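Long-range contact in Alpha/beta hydrolase (Pseudomonas aeruginosa PAO1, PDB 4R1D), which binds calcium and is probably a lipase of the alpha/beta-hydrolase family, a type VI secretion effector held in check by its immunity partner Tli4: residues A433-H438 with G520-G525. Numbering follows the deposited sequence.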
ATOM      1  N   ALA A 433       9.223 -21.831  -7.488  1.00 18.03           N
ATOM      2  CA  ALA A 433       9.383 -22.882  -6.505  1.00 19.27           C
ATOM      3  C   ALA A 433      10.823 -23.358  -6.560  1.00 17.58           C
ATOM      4  O   ALA A 433      11.155 -24.275  -7.306  1.00 18.79           O
ATOM      5  CB  ALA A 433       8.448 -24.022  -6.809  1.00 17.13           C
ATOM      6  N   ASP A 434      11.679 -22.724  -5.772  1.00 17.00           N
ATOM      7  CA  ASP A 434      13.104 -22.995  -5.875  1.00 20.24           C
ATOM      8  C   ASP A 434      13.710 -23.106  -4.498  1.00 19.27           C
ATOM      9  O   ASP A 434      13.539 -22.221  -3.655  1.00 17.48           O
ATOM     10  CB  ASP A 434      13.801 -21.893  -6.664  1.00 20.38           C
ATOM     11  CG  ASP A 434      15.158 -22.321  -7.178  1.00 20.85           C
ATOM     12  OD1 ASP A 434      16.100 -22.415  -6.367  1.00 21.87           O
ATOM     13  OD2 ASP A 434      15.288 -22.565  -8.395  1.00 19.37           O
ATOM     14  N   ASP A 435      14.424 -24.203  -4.268  1.00 21.24           N
ATOM     15  CA  ASP A 435      15.005 -24.443  -2.954  1.00 19.37           C
ATOM     16  C   ASP A 435      16.251 -23.603  -2.673  1.00 24.69           C
ATOM     17  O   ASP A 435      16.769 -23.635  -1.560  1.00 24.34           O
ATOM     18  CB  ASP A 435      15.280 -25.934  -2.760  1.00 19.01           C
ATOM     19  CG  ASP A 435      14.033 -26.697  -2.354  1.00 22.51           C
ATOM     20  OD1 ASP A 435      13.325 -26.226  -1.437  1.00 25.43           O
ATOM     21  OD2 ASP A 435      13.753 -27.759  -2.949  1.00 22.21           O
ATOM     22  N   SER A 436      16.714 -22.829  -3.658  1.00 17.24           N
ATOM     23  CA  SER A 436      17.804 -21.882  -3.402  1.00 22.21           C
ATOM     24  C   SER A 436      17.294 -20.522  -2.914  1.00 23.63           C
ATOM     25  O   SER A 436      18.065 -19.577  -2.752  1.00 24.72           O
ATOM     26  CB  SER A 436      18.712 -21.713  -4.627  1.00 24.65           C
ATOM     27  OG  SER A 436      18.096 -20.899  -5.610  1.00 22.15           O
ATOM     28  N   ARG A 437      15.989 -20.421  -2.674  1.00 18.62           N
ATOM     29  CA  ARG A 437      15.423 -19.195  -2.127  1.00 21.91           C
ATOM     30  C   ARG A 437      14.596 -19.571  -0.912  1.00 22.86           C
ATOM     31  O   ARG A 437      13.443 -19.964  -1.055  1.00 21.33           O
ATOM     32  CB  ARG A 437      14.555 -18.502  -3.176  1.00 22.02           C
ATOM     33  CG  ARG A 437      15.300 -18.228  -4.465  1.00 25.10           C
ATOM     34  CD  ARG A 437      14.524 -17.301  -5.363  1.00 25.94           C
ATOM     35  NE  ARG A 437      15.186 -17.050  -6.643  1.00 21.15           N
ATOM     36  CZ  ARG A 437      16.029 -16.049  -6.876  1.00 24.22           C
ATOM     37  NH1 ARG A 437      16.348 -15.195  -5.912  1.00 23.98           N
ATOM     38  NH2 ARG A 437      16.554 -15.899  -8.084  1.00 24.95           N
ATOM     39  N   HIS A 438      15.199 -19.480   0.273  1.00 24.75           N
ATOM     40  CA  HIS A 438      14.597 -20.043   1.483  1.00 21.41           C
ATOM     41  C   HIS A 438      13.233 -19.439   1.805  1.00 20.21           C
ATOM     42  O   HIS A 438      12.362 -20.123   2.352  1.00 21.93           O
ATOM     43  CB  HIS A 438      15.556 -19.961   2.685  1.00 28.71           C
ATOM     44  CG  HIS A 438      15.592 -18.624   3.361  1.00 29.89           C
ATOM     45  ND1 HIS A 438      16.381 -17.585   2.918  1.00 38.38           N
ATOM     46  CD2 HIS A 438      14.963 -18.171   4.474  1.00 23.66           C
ATOM     47  CE1 HIS A 438      16.222 -16.542   3.714  1.00 31.46           C
ATOM     48  NE2 HIS A 438      15.366 -16.872   4.665  1.00 28.81           N
ATOM     49  N   GLY A 520      11.379 -23.199 -11.593  1.00 18.18           N
ATOM     50  CA  GLY A 520      12.512 -23.299 -10.695  1.00 14.65           C
ATOM     51  C   GLY A 520      12.890 -24.731 -10.367  1.00 18.58           C
ATOM     52  O   GLY A 520      12.403 -25.677 -10.987  1.00 18.09           O
ATOM     53  N   SER A 521      13.745 -24.881  -9.362  1.00 22.42           N
ATOM     54  CA  SER A 521      14.370 -26.163  -9.065  1.00 21.99           C
ATOM     55  C   SER A 521      13.382 -27.275  -8.700  1.00 20.70           C
ATOM     56  O   SER A 521      13.671 -28.460  -8.909  1.00 21.55           O
ATOM     57  CB  SER A 521      15.392 -25.988  -7.945  1.00 20.11           C
ATOM     58  OG  SER A 521      14.741 -25.886  -6.689  1.00 18.21           O
ATOM     59  N   LYS A 522      12.223 -26.911  -8.152  1.00 17.96           N
ATOM     60  CA  LYS A 522      11.239 -27.912  -7.734  1.00 19.78           C
ATOM     61  C   LYS A 522      10.248 -28.289  -8.832  1.00 19.45           C
ATOM     62  O   LYS A 522       9.364 -29.117  -8.627  1.00 17.38           O
ATOM     63  CB  LYS A 522      10.496 -27.453  -6.472  1.00 20.64           C
ATOM     64  CG  LYS A 522      11.433 -27.038  -5.343  1.00 21.89           C
ATOM     65  CD  LYS A 522      10.681 -26.570  -4.103  1.00 18.78           C
ATOM     66  CE  LYS A 522       9.963 -27.718  -3.380  1.00 23.19           C
ATOM     67  NZ  LYS A 522      10.932 -28.746  -2.872  1.00 21.65           N
ATOM     68  N   GLY A 523      10.387 -27.664  -9.996  1.00 18.52           N
ATOM     69  CA  GLY A 523       9.563 -27.999 -11.136  1.00 17.40           C
ATOM     70  C   GLY A 523      10.331 -28.840 -12.137  1.00 20.72           C
ATOM     71  O   GLY A 523      11.469 -29.243 -11.871  1.00 19.66           O
ATOM     72  N   LYS A 524       9.716 -29.099 -13.289  1.00 18.41           N
ATOM     73  CA  LYS A 524      10.330 -29.922 -14.330  1.00 21.22           C
ATOM     74  C   LYS A 524      10.282 -29.215 -15.680  1.00 22.57           C
ATOM     75  O   LYS A 524       9.681 -28.146 -15.807  1.00 19.22           O
ATOM     76  CB  LYS A 524       9.599 -31.257 -14.452  1.00 22.63           C
ATOM     77  CG  LYS A 524       9.567 -32.091 -13.172  1.00 29.08           C
ATOM     78  CD  LYS A 524      10.967 -32.527 -12.758  1.00 31.15           C
ATOM     79  CE  LYS A 524      10.934 -33.316 -11.448  1.00 41.61           C
ATOM     80  NZ  LYS A 524      12.297 -33.723 -10.986  1.00 43.99           N
ATOM     81  N   GLY A 525      10.896 -29.822 -16.695  1.00 22.19           N
ATOM     82  CA  GLY A 525      10.800 -29.303 -18.051  1.00 19.63           C
ATOM     83  C   GLY A 525      12.080 -28.708 -18.605  1.00 19.17           C
ATOM     84  O   GLY A 525      12.830 -28.028 -17.905  1.00 20.02           O
TER
HETATM   85  O   HOH W   1      14.744 -28.274  -5.405  1.00 24.44           O
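Two type I beta turns, D434-R437 and G520-G523, interlock just past the C-terminal ends of neighbouring parallel strands 427-432 and 515-519 of the alpha/beta-hydrolase sheet. A433, which pairs with H519 at the end of the strands, gives its O to the backbone N-H of K522 at 3.0 Å, one residue beyond S521, whose N is 3.4 Å from the same O but badly angled. A chi1 of -162° sets the D434 CG anti to its backbone N; from there OD2 accepts S521 N at 2.9 Å, that N-H arriving from well above the carboxylate plane, and G532 N is a further donor to OD2. OD1 closes an Asx turn by accepting S436 N through its anti lone pair and is also bonded by S436 OG, so each oxygen of the buried carboxylate has two donors. In return, S521 OG accepts the nearly straight bond from D435 N, 3.0 Å long with an angle of 169° at the hydrogen. K522 folds its chain at chi3 and chi4 and crosses the D435 side chain at about a right angle. Its NZ makes a salt bridge to D435 OD2 on the syn side at 3.0 Å, while S494 OG bonds both this NZ and D435 OD1. One water finishes the seam, 2.7 Å from D435 OD2 and 2.7 Å from S521 OG.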